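AvmM (Streptomyces sp. NBRC 109436, PDB 7FE6) catalyses macrocyclization, by dehydration and Michael-type addition, in the biosynthesis of alchivemycin A. Local coordinates at residues I35-F43 / L142-S150. Numbering follows the deposited sequence.
Sequences ITPGETIEF and LAFREGITS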
loop_
_atom_site.group_PDB
_atom_site.type_symbol
_atom_site.label_atom_id
_atom_site.label_comp_id
_atom_site.label_asym_id
_atom_site.label_seq_id
_atom_site.Cartn_x
_atom_site.Cartn_y
_atom_site.Cartn_z
ATOM N N ILE A 35 8.773 2.899 -14.758
ATOM C CA ILE A 35 9.372 4.226 -14.785
ATOM C C ILE A 35 10.050 4.425 -16.135
ATOM O O ILE A 35 10.828 3.572 -16.583
ATOM C CB ILE A 35 10.366 4.414 -13.624
ATOM C CG1 ILE A 35 9.606 4.500 -12.283
ATOM C CG2 ILE A 35 11.245 5.625 -13.880
ATOM C CD1 ILE A 35 10.455 4.441 -11.046
ATOM N N THR A 36 9.749 5.532 -16.786
ATOM C CA THR A 36 10.369 5.802 -18.075
ATOM C C THR A 36 11.757 6.392 -17.872
ATOM O O THR A 36 11.899 7.379 -17.144
ATOM C CB THR A 36 9.525 6.767 -18.898
ATOM O OG1 THR A 36 8.267 6.163 -19.196
ATOM C CG2 THR A 36 10.241 7.148 -20.199
ATOM N N PRO A 37 12.787 5.852 -18.522
ATOM C CA PRO A 37 14.118 6.456 -18.426
ATOM C C PRO A 37 14.086 7.921 -18.816
ATOM O O PRO A 37 13.356 8.325 -19.729
ATOM C CB PRO A 37 14.950 5.629 -19.410
ATOM C CG PRO A 37 14.298 4.329 -19.422
ATOM C CD PRO A 37 12.826 4.574 -19.248
ATOM N N GLY A 38 14.827 8.731 -18.048
ATOM C CA GLY A 38 14.965 10.141 -18.310
ATOM C C GLY A 38 13.872 10.983 -17.709
ATOM O O GLY A 38 14.051 12.196 -17.558
ATOM N N GLU A 39 12.752 10.360 -17.350
ATOM C CA GLU A 39 11.552 11.031 -16.882
ATOM C C GLU A 39 11.610 11.202 -15.371
ATOM O O GLU A 39 12.174 10.364 -14.663
ATOM C CB GLU A 39 10.320 10.213 -17.301
ATOM C CG GLU A 39 9.004 10.589 -16.610
ATOM C CD GLU A 39 7.932 9.492 -16.728
ATOM O OE1 GLU A 39 8.129 8.346 -16.210
ATOM O OE2 GLU A 39 6.898 9.785 -17.378
ATOM N N THR A 40 11.019 12.291 -14.878
ATOM C CA THR A 40 10.958 12.564 -13.441
ATOM C C THR A 40 9.600 12.159 -12.872
ATOM O O THR A 40 8.552 12.583 -13.370
ATOM C CB THR A 40 11.224 14.046 -13.134
ATOM O OG1 THR A 40 12.557 14.417 -13.535
ATOM C CG2 THR A 40 11.049 14.337 -11.638
ATOM N N ILE A 41 9.622 11.350 -11.824
ATOM C CA ILE A 41 8.421 11.008 -11.090
ATOM C C ILE A 41 8.542 11.569 -9.679
ATOM O O ILE A 41 9.644 11.733 -9.136
ATOM C CB ILE A 41 8.192 9.487 -11.044
ATOM C CG1 ILE A 41 9.295 8.840 -10.207
ATOM C CG2 ILE A 41 8.116 8.915 -12.483
ATOM C CD1 ILE A 41 8.975 7.501 -9.690
ATOM N N GLU A 42 7.390 11.854 -9.083
ATOM C CA GLU A 42 7.295 12.215 -7.680
ATOM C C GLU A 42 6.418 11.184 -6.996
ATOM O O GLU A 42 5.349 10.854 -7.502
ATOM C CB GLU A 42 6.696 13.609 -7.499
ATOM C CG GLU A 42 6.575 14.053 -6.031
ATOM C CD GLU A 42 6.340 15.559 -5.878
ATOM O OE1 GLU A 42 6.673 16.333 -6.823
ATOM O OE2 GLU A 42 5.825 15.969 -4.792
ATOM N N PHE A 43 6.872 10.673 -5.863
ATOM C CA PHE A 43 6.078 9.807 -5.003
ATOM C C PHE A 43 6.294 10.248 -3.559
ATOM O O PHE A 43 7.056 11.173 -3.272
ATOM C CB PHE A 43 6.415 8.318 -5.190
ATOM C CG PHE A 43 7.842 7.965 -4.859
ATOM C CD1 PHE A 43 8.836 8.041 -5.831
ATOM C CD2 PHE A 43 8.203 7.589 -3.567
ATOM C CE1 PHE A 43 10.149 7.728 -5.528
ATOM C CE2 PHE A 43 9.509 7.264 -3.266
ATOM C CZ PHE A 43 10.490 7.342 -4.258
ATOM N N LEU A 142 12.369 11.614 -8.374
ATOM C CA LEU A 142 13.338 10.636 -8.832
ATOM C C LEU A 142 13.323 10.586 -10.346
ATOM O O LEU A 142 12.256 10.629 -10.971
ATOM C CB LEU A 142 13.033 9.253 -8.278
ATOM C CG LEU A 142 13.940 8.115 -8.727
ATOM C CD1 LEU A 142 15.379 8.396 -8.337
ATOM C CD2 LEU A 142 13.460 6.813 -8.127
ATOM N N ALA A 143 14.521 10.514 -10.922
ATOM C CA ALA A 143 14.700 10.399 -12.359
ATOM C C ALA A 143 15.963 9.594 -12.612
ATOM O O ALA A 143 17.019 9.907 -12.055
ATOM C CB ALA A 143 14.790 11.785 -13.018
ATOM N N PHE A 144 15.860 8.562 -13.439
ATOM C CA PHE A 144 17.046 7.865 -13.903
ATOM C C PHE A 144 17.496 8.467 -15.218
ATOM O O PHE A 144 16.680 8.940 -16.013
ATOM C CB PHE A 144 16.787 6.379 -14.074
ATOM C CG PHE A 144 16.489 5.686 -12.792
ATOM C CD1 PHE A 144 17.524 5.156 -12.019
ATOM C CD2 PHE A 144 15.186 5.585 -12.331
ATOM C CE1 PHE A 144 17.246 4.515 -10.819
ATOM C CE2 PHE A 144 14.907 4.950 -11.135
ATOM C CZ PHE A 144 15.931 4.415 -10.380
ATOM N N ARG A 145 18.807 8.469 -15.437
ATOM C CA ARG A 145 19.301 9.019 -16.682
ATOM C C ARG A 145 18.789 8.174 -17.842
ATOM O O ARG A 145 18.528 6.976 -17.698
ATOM C CB ARG A 145 20.835 9.076 -16.681
ATOM C CG ARG A 145 21.519 7.715 -16.644
ATOM C CD ARG A 145 23.038 7.849 -16.761
ATOM N NE ARG A 145 23.708 6.555 -16.878
ATOM C CZ ARG A 145 23.714 5.825 -17.988
ATOM N NH1 ARG A 145 23.073 6.253 -19.069
ATOM N NH2 ARG A 145 24.347 4.662 -18.023
ATOM N N GLU A 146 18.607 8.824 -18.987
ATOM C CA GLU A 146 18.248 8.113 -20.202
ATOM C C GLU A 146 19.303 7.064 -20.513
ATOM O O GLU A 146 20.490 7.239 -20.219
ATOM C CB GLU A 146 18.139 9.098 -21.361
ATOM C CG GLU A 146 16.863 9.900 -21.370
ATOM C CD GLU A 146 16.829 10.922 -22.495
ATOM O OE1 GLU A 146 17.721 10.868 -23.376
ATOM O OE2 GLU A 146 15.890 11.759 -22.507
ATOM N N GLY A 147 18.873 5.972 -21.127
ATOM C CA GLY A 147 19.825 4.983 -21.561
ATOM C C GLY A 147 20.206 3.946 -20.532
ATOM O O GLY A 147 21.113 3.147 -20.794
ATOM N N ILE A 148 19.584 3.951 -19.356
ATOM C CA ILE A 148 19.772 2.876 -18.391
ATOM C C ILE A 148 18.411 2.242 -18.146
ATOM O O ILE A 148 17.399 2.947 -18.051
ATOM C CB ILE A 148 20.451 3.382 -17.099
ATOM C CG1 ILE A 148 20.871 2.210 -16.207
ATOM C CG2 ILE A 148 19.566 4.379 -16.351
ATOM C CD1 ILE A 148 21.895 2.595 -15.123
ATOM N N THR A 149 18.371 0.910 -18.146
ATOM C CA THR A 149 17.123 0.172 -18.016
ATOM C C THR A 149 17.279 -0.957 -17.006
ATOM O O THR A 149 18.395 -1.341 -16.635
ATOM C CB THR A 149 16.670 -0.441 -19.342
ATOM O OG1 THR A 149 17.627 -1.422 -19.765
ATOM C CG2 THR A 149 16.499 0.637 -20.407
ATOM N N SER A 150 16.134 -1.488 -16.568
ATOM C CA SER A 150 16.133 -2.650 -15.694
ATOM C C SER A 150 14.780 -3.344 -15.788
ATOM O O SER A 150 13.741 -2.683 -15.792
ATOM C CB SER A 150 16.432 -2.246 -14.250
ATOM O OG SER A 150 16.323 -3.371 -13.407
HETATM O O HOH W 1 13.450 7.886 -14.758
#
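Ile41 and Leu142 form an antiparallel hydrogen-bonded pair where strands 40-49 and 135-144 run side by side in one sheet of this all-beta fold. Ile41 N donates to Leu142 O at 2.9 Å, and Leu142 N returns a bond to Ile41 O at 2.8 Å. Both bonds are nearly straight.

The tight part lies on the face carrying these two side chains. Ile41 CG1 sits between its backbone N and carbonyl carbon (chi1 67°), which sets it 3.5 Å from Leu142 O and near Leu142 CB. The same CB meets the Phe43 ring at its edge, with CE1 4.3 Å away. Ile155 of strand 153-162, in the second five-stranded sheet, packs against both Phe43 and Leu142. Ile35 CG2 likewise comes to the edge of the Phe144 ring.

On the opposite face Ala143 CB touches Thr40 OG1, which is hydrogen-bonded to Leu196 N of the second subunit.

Beyond the pair, one water links Glu39 O to Phe144 N, 2.8 Å from each, and also donates to Thr36 O. Type II turns 36-39 and 145-148 then pack together. Gly38 N bonds Phe144 O at 2.8 Å, bent to 136° at the hydrogen. Pro37 CG lies 3.7 Å from Ile148 O. At the solvent side Glu146 sets its CG against Gly38 CA.

The chemistry is thus main-chain bonding over an apolar inner face, with one water standing in for a single strand-to-strand link.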